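Side-chain contacts in tyrocidine synthase 2 (Brevibacillus parabrevis, PDB 6TA8), which belongs to the nonribosomal peptide synthetases and is represented here by a domain of the condensation-domain family, a two-lobed alpha/beta fold: residues M88-E93 with H164-G169; R251-A256 with Y443-I448. One frame throughout, in Å; residues are numbered along the deposited sequence.

Contact 1: M88-E93 with H164-G169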
ATOM      1  N   MET A  88       2.184 -18.225   4.115  1.00 39.53           N
ATOM      2  CA  MET A  88       1.039 -18.510   3.265  1.00 40.16           C
ATOM      3  C   MET A  88       1.477 -19.022   1.898  1.00 44.07           C
ATOM      4  O   MET A  88       2.519 -18.629   1.367  1.00 39.80           O
ATOM      5  CB  MET A  88       0.178 -17.259   3.090  1.00 39.41           C
ATOM      6  CG  MET A  88      -1.266 -17.536   2.703  1.00 47.78           C
ATOM      7  SD  MET A  88      -2.328 -17.820   4.134  1.00 42.49           S
ATOM      8  CE  MET A  88      -1.912 -16.400   5.138  1.00 38.41           C
ATOM      9  N   VAL A  89       0.658 -19.911   1.332  1.00 39.50           N
ATOM     10  CA  VAL A  89       0.815 -20.389  -0.034  1.00 42.07           C
ATOM     11  C   VAL A  89      -0.556 -20.386  -0.696  1.00 45.23           C
ATOM     12  O   VAL A  89      -1.593 -20.431  -0.030  1.00 49.86           O
ATOM     13  CB  VAL A  89       1.445 -21.799  -0.106  1.00 55.03           C
ATOM     14  CG1 VAL A  89       2.911 -21.750   0.299  1.00 39.79           C
ATOM     15  CG2 VAL A  89       0.670 -22.772   0.771  1.00 51.43           C
ATOM     16  N   TYR A  90      -0.554 -20.330  -2.027  1.00 47.63           N
ATOM     17  CA  TYR A  90      -1.779 -20.201  -2.807  1.00 46.78           C
ATOM     18  C   TYR A  90      -1.820 -21.301  -3.857  1.00 54.12           C
ATOM     19  O   TYR A  90      -0.912 -21.400  -4.687  1.00 53.52           O
ATOM     20  CB  TYR A  90      -1.865 -18.822  -3.470  1.00 41.14           C
ATOM     21  CG  TYR A  90      -1.983 -17.680  -2.486  1.00 44.23           C
ATOM     22  CD1 TYR A  90      -0.867 -17.196  -1.814  1.00 36.91           C
ATOM     23  CD2 TYR A  90      -3.211 -17.087  -2.226  1.00 40.06           C
ATOM     24  CE1 TYR A  90      -0.972 -16.155  -0.911  1.00 44.65           C
ATOM     25  CE2 TYR A  90      -3.324 -16.044  -1.326  1.00 33.27           C
ATOM     26  CZ  TYR A  90      -2.204 -15.585  -0.670  1.00 44.90           C
ATOM     27  OH  TYR A  90      -2.315 -14.547   0.227  1.00 41.63           O
ATOM     28  N   LYS A  91      -2.873 -22.112  -3.833  1.00 56.01           N
ATOM     29  CA  LYS A  91      -3.019 -23.220  -4.762  1.00 52.92           C
ATOM     30  C   LYS A  91      -4.190 -22.978  -5.704  1.00 60.29           C
ATOM     31  O   LYS A  91      -5.213 -22.406  -5.318  1.00 60.85           O
ATOM     32  CB  LYS A  91      -3.211 -24.539  -4.011  1.00 54.62           C
ATOM     33  CG  LYS A  91      -1.962 -24.998  -3.280  1.00 61.05           C
ATOM     34  CD  LYS A  91      -2.236 -26.186  -2.377  1.00 62.59           C
ATOM     35  CE  LYS A  91      -1.032 -27.115  -2.332  1.00 67.65           C
ATOM     36  NZ  LYS A  91       0.253 -26.361  -2.388  1.00 54.88           N
ATOM     37  N   GLN A  92      -4.032 -23.424  -6.950  1.00 60.63           N
ATOM     38  CA  GLN A  92      -5.061 -23.230  -7.968  1.00 67.00           C
ATOM     39  C   GLN A  92      -5.746 -24.549  -8.313  1.00 72.03           C
ATOM     40  O   GLN A  92      -5.634 -25.039  -9.441  1.00 75.72           O
ATOM     41  CB  GLN A  92      -4.450 -22.598  -9.222  1.00 65.17           C
ATOM     42  CG  GLN A  92      -5.450 -21.911 -10.139  1.00 69.53           C
ATOM     43  CD  GLN A  92      -4.821 -20.776 -10.921  1.00 70.96           C
ATOM     44  OE1 GLN A  92      -5.117 -19.604 -10.683  1.00 64.33           O
ATOM     45  NE2 GLN A  92      -3.937 -21.116 -11.852  1.00 75.31           N
ATOM     46  N   GLU A  93      -6.465 -25.129  -7.355  1.00 76.33           N
ATOM     47  CA  GLU A  93      -7.123 -26.414  -7.556  1.00 76.60           C
ATOM     48  C   GLU A  93      -8.500 -26.210  -8.178  1.00 82.48           C
ATOM     49  O   GLU A  93      -9.277 -25.366  -7.717  1.00 81.17           O
ATOM     50  CB  GLU A  93      -7.249 -27.167  -6.230  1.00 73.46           C
ATOM     51  CG  GLU A  93      -5.977 -27.170  -5.394  1.00 75.79           C
ATOM     52  CD  GLU A  93      -5.541 -28.567  -4.996  1.00 79.00           C
ATOM     53  OE1 GLU A  93      -5.423 -29.431  -5.891  1.00 79.70           O
ATOM     54  OE2 GLU A  93      -5.308 -28.799  -3.791  1.00 69.92           O
ATOM     55  N   HIS A 164       2.987  -9.123  -2.267  1.00 34.10           N
ATOM     56  CA  HIS A 164       2.008  -8.176  -1.745  1.00 38.57           C
ATOM     57  C   HIS A 164       0.769  -8.847  -1.164  1.00 39.24           C
ATOM     58  O   HIS A 164      -0.043  -8.162  -0.534  1.00 33.11           O
ATOM     59  CB  HIS A 164       1.594  -7.202  -2.848  1.00 35.77           C
ATOM     60  CG  HIS A 164       1.100  -5.883  -2.340  1.00 44.07           C
ATOM     61  ND1 HIS A 164       0.727  -5.682  -1.027  1.00 34.19           N
ATOM     62  CD2 HIS A 164       0.919  -4.697  -2.967  1.00 40.44           C
ATOM     63  CE1 HIS A 164       0.340  -4.430  -0.869  1.00 36.87           C
ATOM     64  NE2 HIS A 164       0.446  -3.811  -2.031  1.00 43.52           N
ATOM     65  N   LEU A 165       0.605 -10.157  -1.351  1.00 39.95           N
ATOM     66  CA  LEU A 165      -0.601 -10.835  -0.895  1.00 38.55           C
ATOM     67  C   LEU A 165      -0.654 -11.021   0.616  1.00 38.44           C
ATOM     68  O   LEU A 165      -1.697 -11.447   1.125  1.00 34.59           O
ATOM     69  CB  LEU A 165      -0.723 -12.198  -1.581  1.00 33.52           C
ATOM     70  CG  LEU A 165      -1.493 -12.239  -2.901  1.00 34.69           C
ATOM     71  CD1 LEU A 165      -1.395 -13.622  -3.526  1.00 40.55           C
ATOM     72  CD2 LEU A 165      -2.948 -11.846  -2.684  1.00 38.18           C
ATOM     73  N   VAL A 166       0.422 -10.716   1.342  1.00 39.16           N
ATOM     74  CA  VAL A 166       0.478 -11.003   2.773  1.00 27.78           C
ATOM     75  C   VAL A 166       1.058  -9.829   3.553  1.00 31.03           C
ATOM     76  O   VAL A 166       1.343  -9.955   4.749  1.00 34.59           O
ATOM     77  CB  VAL A 166       1.294 -12.282   3.045  1.00 38.83           C
ATOM     78  CG1 VAL A 166       0.534 -13.517   2.584  1.00 42.81           C
ATOM     79  CG2 VAL A 166       2.653 -12.200   2.365  1.00 33.76           C
ATOM     80  N   VAL A 167       1.242  -8.683   2.894  1.00 29.17           N
ATOM     81  CA  VAL A 167       1.831  -7.509   3.529  1.00 29.32           C
ATOM     82  C   VAL A 167       1.182  -6.252   2.971  1.00 34.89           C
ATOM     83  O   VAL A 167       0.672  -6.233   1.848  1.00 36.10           O
ATOM     84  CB  VAL A 167       3.366  -7.430   3.327  1.00 34.73           C
ATOM     85  CG1 VAL A 167       4.090  -8.389   4.260  1.00 32.92           C
ATOM     86  CG2 VAL A 167       3.723  -7.699   1.876  1.00 29.63           C
ATOM     87  N   ASP A 168       1.213  -5.187   3.769  1.00 27.86           N
ATOM     88  CA  ASP A 168       0.809  -3.860   3.324  1.00 24.70           C
ATOM     89  C   ASP A 168       1.664  -2.833   4.062  1.00 29.57           C
ATOM     90  O   ASP A 168       2.643  -3.182   4.728  1.00 31.19           O
ATOM     91  CB  ASP A 168      -0.698  -3.643   3.527  1.00 37.30           C
ATOM     92  CG  ASP A 168      -1.135  -3.811   4.974  1.00 32.52           C
ATOM     93  OD1 ASP A 168      -0.287  -4.102   5.842  1.00 36.71           O
ATOM     94  OD2 ASP A 168      -2.344  -3.649   5.242  1.00 38.46           O
ATOM     95  N   GLY A 169       1.284  -1.559   3.947  1.00 35.22           N
ATOM     96  CA  GLY A 169       2.102  -0.496   4.517  1.00 29.82           C
ATOM     97  C   GLY A 169       2.269  -0.615   6.021  1.00 41.99           C
ATOM     98  O   GLY A 169       3.379  -0.504   6.546  1.00 43.20           O
TER
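Tyr90 reaches from strand 88-91 to the loop of Leu165 and Val166, and its ring meets the end of the leucine. At CB the first torsion (chi1 -65°) sets CG anti to the carbonyl carbon, pointing the ring at the loop. Leu165 CD1 sits over one face, 3.6 Å from the Tyr90 ring centroid, in a CH-pi contact. It is displaced toward the phenol end: CD1 of Leu165 is 4.0 Å from Tyr90 CD1 but 3.6 Å from CZ. At the tip, Tyr90 OH touches Leu165 CB at 3.4 Å and lies 3.3 Å from Leu165 O, at best a weak hydrogen bond; that carbonyl also accepts a bond from Gln41 NE2 of helix 39-46. Tyrosine suits this place because its flat face takes a methyl while its hydroxyl meets a polar backbone. The loop belongs to the HHxxxDG signature of the condensation-domain family, running from His163 to Gly169, and Leu165 and Val166 are two of its variable positions. Within it, His164 ND1 bonds Val167 O at 2.9 Å, and Asp168 pairs with Arg307. Beside the phenol, Val166 CG1 packs 3.8 Å from Met88 CB, a small branched side chain against the base of a flexible one.

Contact 2: R251-A256 with Y443-I448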
ATOM      1  N   ARG A 251       6.527   4.808 -15.945  1.00 44.66           N
ATOM      2  CA  ARG A 251       7.497   5.783 -15.474  1.00 46.29           C
ATOM      3  C   ARG A 251       6.909   6.553 -14.299  1.00 47.54           C
ATOM      4  O   ARG A 251       5.690   6.634 -14.129  1.00 51.26           O
ATOM      5  CB  ARG A 251       7.906   6.751 -16.591  1.00 46.51           C
ATOM      6  CG  ARG A 251       8.534   6.077 -17.799  1.00 40.64           C
ATOM      7  CD  ARG A 251       9.818   5.356 -17.426  1.00 39.26           C
ATOM      8  NE  ARG A 251      10.525   4.857 -18.602  1.00 38.55           N
ATOM      9  CZ  ARG A 251      10.406   3.622 -19.078  1.00 40.98           C
ATOM     10  NH1 ARG A 251       9.604   2.752 -18.478  1.00 47.89           N
ATOM     11  NH2 ARG A 251      11.088   3.255 -20.153  1.00 44.60           N
ATOM     12  N   THR A 252       7.794   7.120 -13.482  1.00 47.80           N
ATOM     13  CA  THR A 252       7.394   7.840 -12.279  1.00 51.30           C
ATOM     14  C   THR A 252       7.998   9.235 -12.289  1.00 52.97           C
ATOM     15  O   THR A 252       9.188   9.399 -12.575  1.00 48.35           O
ATOM     16  CB  THR A 252       7.827   7.097 -11.009  1.00 53.52           C
ATOM     17  OG1 THR A 252       9.259   7.046 -10.950  1.00 63.02           O
ATOM     18  CG2 THR A 252       7.268   5.681 -10.996  1.00 51.65           C
ATOM     19  N   LEU A 253       7.175  10.231 -11.975  1.00 50.17           N
ATOM     20  CA  LEU A 253       7.610  11.612 -11.815  1.00 43.10           C
ATOM     21  C   LEU A 253       7.312  12.033 -10.383  1.00 54.04           C
ATOM     22  O   LEU A 253       6.156  11.990  -9.948  1.00 46.96           O
ATOM     23  CB  LEU A 253       6.906  12.534 -12.812  1.00 47.01           C
ATOM     24  CG  LEU A 253       7.345  14.001 -12.829  1.00 55.78           C
ATOM     25  CD1 LEU A 253       7.383  14.534 -14.252  1.00 56.42           C
ATOM     26  CD2 LEU A 253       6.433  14.855 -11.969  1.00 52.92           C
ATOM     27  N   SER A 254       8.348  12.441  -9.654  1.00 58.94           N
ATOM     28  CA  SER A 254       8.229  12.751  -8.239  1.00 50.11           C
ATOM     29  C   SER A 254       8.627  14.196  -7.968  1.00 53.73           C
ATOM     30  O   SER A 254       9.508  14.753  -8.631  1.00 56.39           O
ATOM     31  CB  SER A 254       9.102  11.814  -7.392  1.00 56.33           C
ATOM     32  OG  SER A 254       8.854  10.457  -7.710  1.00 62.03           O
ATOM     33  N   PHE A 255       7.962  14.797  -6.983  1.00 51.41           N
ATOM     34  CA  PHE A 255       8.346  16.099  -6.459  1.00 50.56           C
ATOM     35  C   PHE A 255       8.253  16.059  -4.941  1.00 52.98           C
ATOM     36  O   PHE A 255       7.433  15.333  -4.374  1.00 58.86           O
ATOM     37  CB  PHE A 255       7.476  17.233  -7.032  1.00 50.83           C
ATOM     38  CG  PHE A 255       6.090  17.309  -6.445  1.00 52.88           C
ATOM     39  CD1 PHE A 255       5.827  18.113  -5.346  1.00 51.95           C
ATOM     40  CD2 PHE A 255       5.044  16.598  -7.012  1.00 56.50           C
ATOM     41  CE1 PHE A 255       4.554  18.189  -4.812  1.00 49.44           C
ATOM     42  CE2 PHE A 255       3.768  16.674  -6.484  1.00 50.37           C
ATOM     43  CZ  PHE A 255       3.524  17.470  -5.382  1.00 53.82           C
ATOM     44  N   ALA A 256       9.108  16.840  -4.288  1.00 50.67           N
ATOM     45  CA  ALA A 256       9.189  16.858  -2.837  1.00 50.77           C
ATOM     46  C   ALA A 256       9.099  18.289  -2.330  1.00 53.89           C
ATOM     47  O   ALA A 256       9.392  19.248  -3.049  1.00 55.65           O
ATOM     48  CB  ALA A 256      10.486  16.207  -2.337  1.00 58.39           C
ATOM     49  N   TYR A 443       1.072   9.067 -21.797  1.00 47.95           N
ATOM     50  CA  TYR A 443       1.409  10.434 -21.435  1.00 46.79           C
ATOM     51  C   TYR A 443       2.873  10.704 -21.719  1.00 48.96           C
ATOM     52  O   TYR A 443       3.724   9.833 -21.522  1.00 48.94           O
ATOM     53  CB  TYR A 443       1.150  10.712 -19.957  1.00 49.89           C
ATOM     54  CG  TYR A 443      -0.301  10.794 -19.617  1.00 50.87           C
ATOM     55  CD1 TYR A 443      -1.044  11.920 -19.939  1.00 54.89           C
ATOM     56  CD2 TYR A 443      -0.933   9.744 -18.977  1.00 52.24           C
ATOM     57  CE1 TYR A 443      -2.379  11.993 -19.628  1.00 50.40           C
ATOM     58  CE2 TYR A 443      -2.261   9.808 -18.663  1.00 51.29           C
ATOM     59  CZ  TYR A 443      -2.979  10.931 -18.990  1.00 52.50           C
ATOM     60  OH  TYR A 443      -4.305  10.977 -18.675  1.00 51.18           O
ATOM     61  N   GLU A 444       3.157  11.918 -22.169  1.00 52.14           N
ATOM     62  CA  GLU A 444       4.518  12.417 -22.199  1.00 54.37           C
ATOM     63  C   GLU A 444       4.844  13.042 -20.850  1.00 50.26           C
ATOM     64  O   GLU A 444       3.966  13.579 -20.169  1.00 50.54           O
ATOM     65  CB  GLU A 444       4.700  13.436 -23.326  1.00 51.31           C
ATOM     66  CG  GLU A 444       4.547  12.835 -24.715  1.00 58.80           C
ATOM     67  CD  GLU A 444       4.579  13.876 -25.817  1.00 72.03           C
ATOM     68  OE1 GLU A 444       3.972  14.953 -25.637  1.00 77.19           O
ATOM     69  OE2 GLU A 444       5.206  13.615 -26.865  1.00 59.71           O
ATOM     70  N   GLU A 445       6.119  12.957 -20.462  1.00 49.70           N
ATOM     71  CA  GLU A 445       6.537  13.436 -19.148  1.00 51.94           C
ATOM     72  C   GLU A 445       6.197  14.904 -18.927  1.00 52.87           C
ATOM     73  O   GLU A 445       6.104  15.342 -17.775  1.00 50.03           O
ATOM     74  CB  GLU A 445       8.038  13.218 -18.959  1.00 50.17           C
ATOM     75  CG  GLU A 445       8.472  13.157 -17.505  1.00 52.21           C
ATOM     76  CD  GLU A 445       9.963  13.362 -17.329  1.00 64.27           C
ATOM     77  OE1 GLU A 445      10.425  14.515 -17.458  1.00 75.92           O
ATOM     78  OE2 GLU A 445      10.672  12.369 -17.058  1.00 72.24           O
ATOM     79  N   LYS A 446       6.004  15.667 -20.003  1.00 54.23           N
ATOM     80  CA  LYS A 446       5.652  17.076 -19.875  1.00 51.11           C
ATOM     81  C   LYS A 446       4.199  17.249 -19.447  1.00 51.14           C
ATOM     82  O   LYS A 446       3.881  18.158 -18.673  1.00 49.53           O
ATOM     83  CB  LYS A 446       5.913  17.805 -21.196  1.00 49.38           C
ATOM     84  CG  LYS A 446       7.362  18.244 -21.422  1.00 59.17           C
ATOM     85  CD  LYS A 446       8.322  17.063 -21.525  1.00 62.32           C
ATOM     86  CE  LYS A 446       7.904  16.091 -22.621  1.00 57.21           C
ATOM     87  NZ  LYS A 446       8.419  14.716 -22.369  1.00 58.54           N
ATOM     88  N   THR A 447       3.309  16.387 -19.943  1.00 47.42           N
ATOM     89  CA  THR A 447       1.913  16.435 -19.519  1.00 49.08           C
ATOM     90  C   THR A 447       1.770  16.035 -18.056  1.00 52.50           C
ATOM     91  O   THR A 447       0.949  16.603 -17.326  1.00 54.51           O
ATOM     92  CB  THR A 447       1.063  15.526 -20.407  1.00 55.03           C
ATOM     93  OG1 THR A 447       1.266  15.873 -21.782  1.00 55.94           O
ATOM     94  CG2 THR A 447      -0.415  15.666 -20.066  1.00 49.55           C
ATOM     95  N   ILE A 448       2.564  15.061 -17.608  1.00 52.09           N
ATOM     96  CA  ILE A 448       2.516  14.653 -16.208  1.00 49.51           C
ATOM     97  C   ILE A 448       3.153  15.715 -15.322  1.00 48.17           C
ATOM     98  O   ILE A 448       2.681  15.980 -14.210  1.00 58.18           O
ATOM     99  CB  ILE A 448       3.192  13.281 -16.033  1.00 48.20           C
ATOM    100  CG1 ILE A 448       2.478  12.228 -16.881  1.00 48.23           C
ATOM    101  CG2 ILE A 448       3.198  12.869 -14.568  1.00 45.92           C
ATOM    102  CD1 ILE A 448       1.004  12.093 -16.566  1.00 45.83           C
TER
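Leu253 carries its CG anti to the backbone N (chi1 -176°), which turns the branched end from strand 250-256 toward the first turn of helix 445-466. Glu445 answers with a similar first torsion (chi1 -157°) and a chain extended beyond CG, laying its methylene portion beside the leucine. The two side chains pass at a slant: Leu253 CD1 comes 3.7 Å from Glu445 CG and touches the helix backbone as well, 3.8 Å from Glu445 O. The carboxylate carbon is met less closely, with Glu445 CD 4.2 Å from Leu253 CD1, so it is the hydrocarbon stem of the glutamate that does the packing. One turn further on, Ile448 offers its CG2 branch, which lies 4.1 Å from Leu253 CB. Leucine suits the strand position because its base and one methyl can touch two helix residues at once; isoleucine, branched at CB, presents a methyl close to the helix backbone; and glutamate at the partly solvent-facing margin combines an apolar stem with a charged end. An acid in the first helical turn would also be expected to interact favourably with the helix dipole. Glu444 is the N-cap residue, its O receiving the N-H of Ile448 and, weakly, that of Thr447, while Asp239 OD2 binds both Glu444 N and Thr447 OG1. The strand side chains alternate: Leu253 and Phe255 face the helix, whereas Thr252 turns away from it. Leu253 also rests on Ala449 and Ala452, small residues further along the same helical face. Strand 250-256 is the outermost strand of its mixed sheet within the chain, bonded through Leu253 and Val436 to the antiparallel strand 431-439, which leads on to helix 445-466, packed over one face of the sheet at this outer strand.

In the fold
Contact 1 is wholly buried, whereas contact 2 is only partly so, mixing a buried isoleucine with an exposed glutamate. They share no strand or helix: contact 1 joins a short three-stranded sheet to the signature loop between strand 155-163 and helix 169-187, and contact 2 joins the outer strand of the six-stranded sheet to the last modelled helix. Their centres lie 31 Å apart on opposite sides of the chain's centre. The chemistry follows the setting. In the interior an aromatic face and a hydroxyl meet a methyl and a loop carbonyl; at the outer strand aliphatic groups make most of the contact, with no polar bond between the segments, and the glutamate that takes part is exposed.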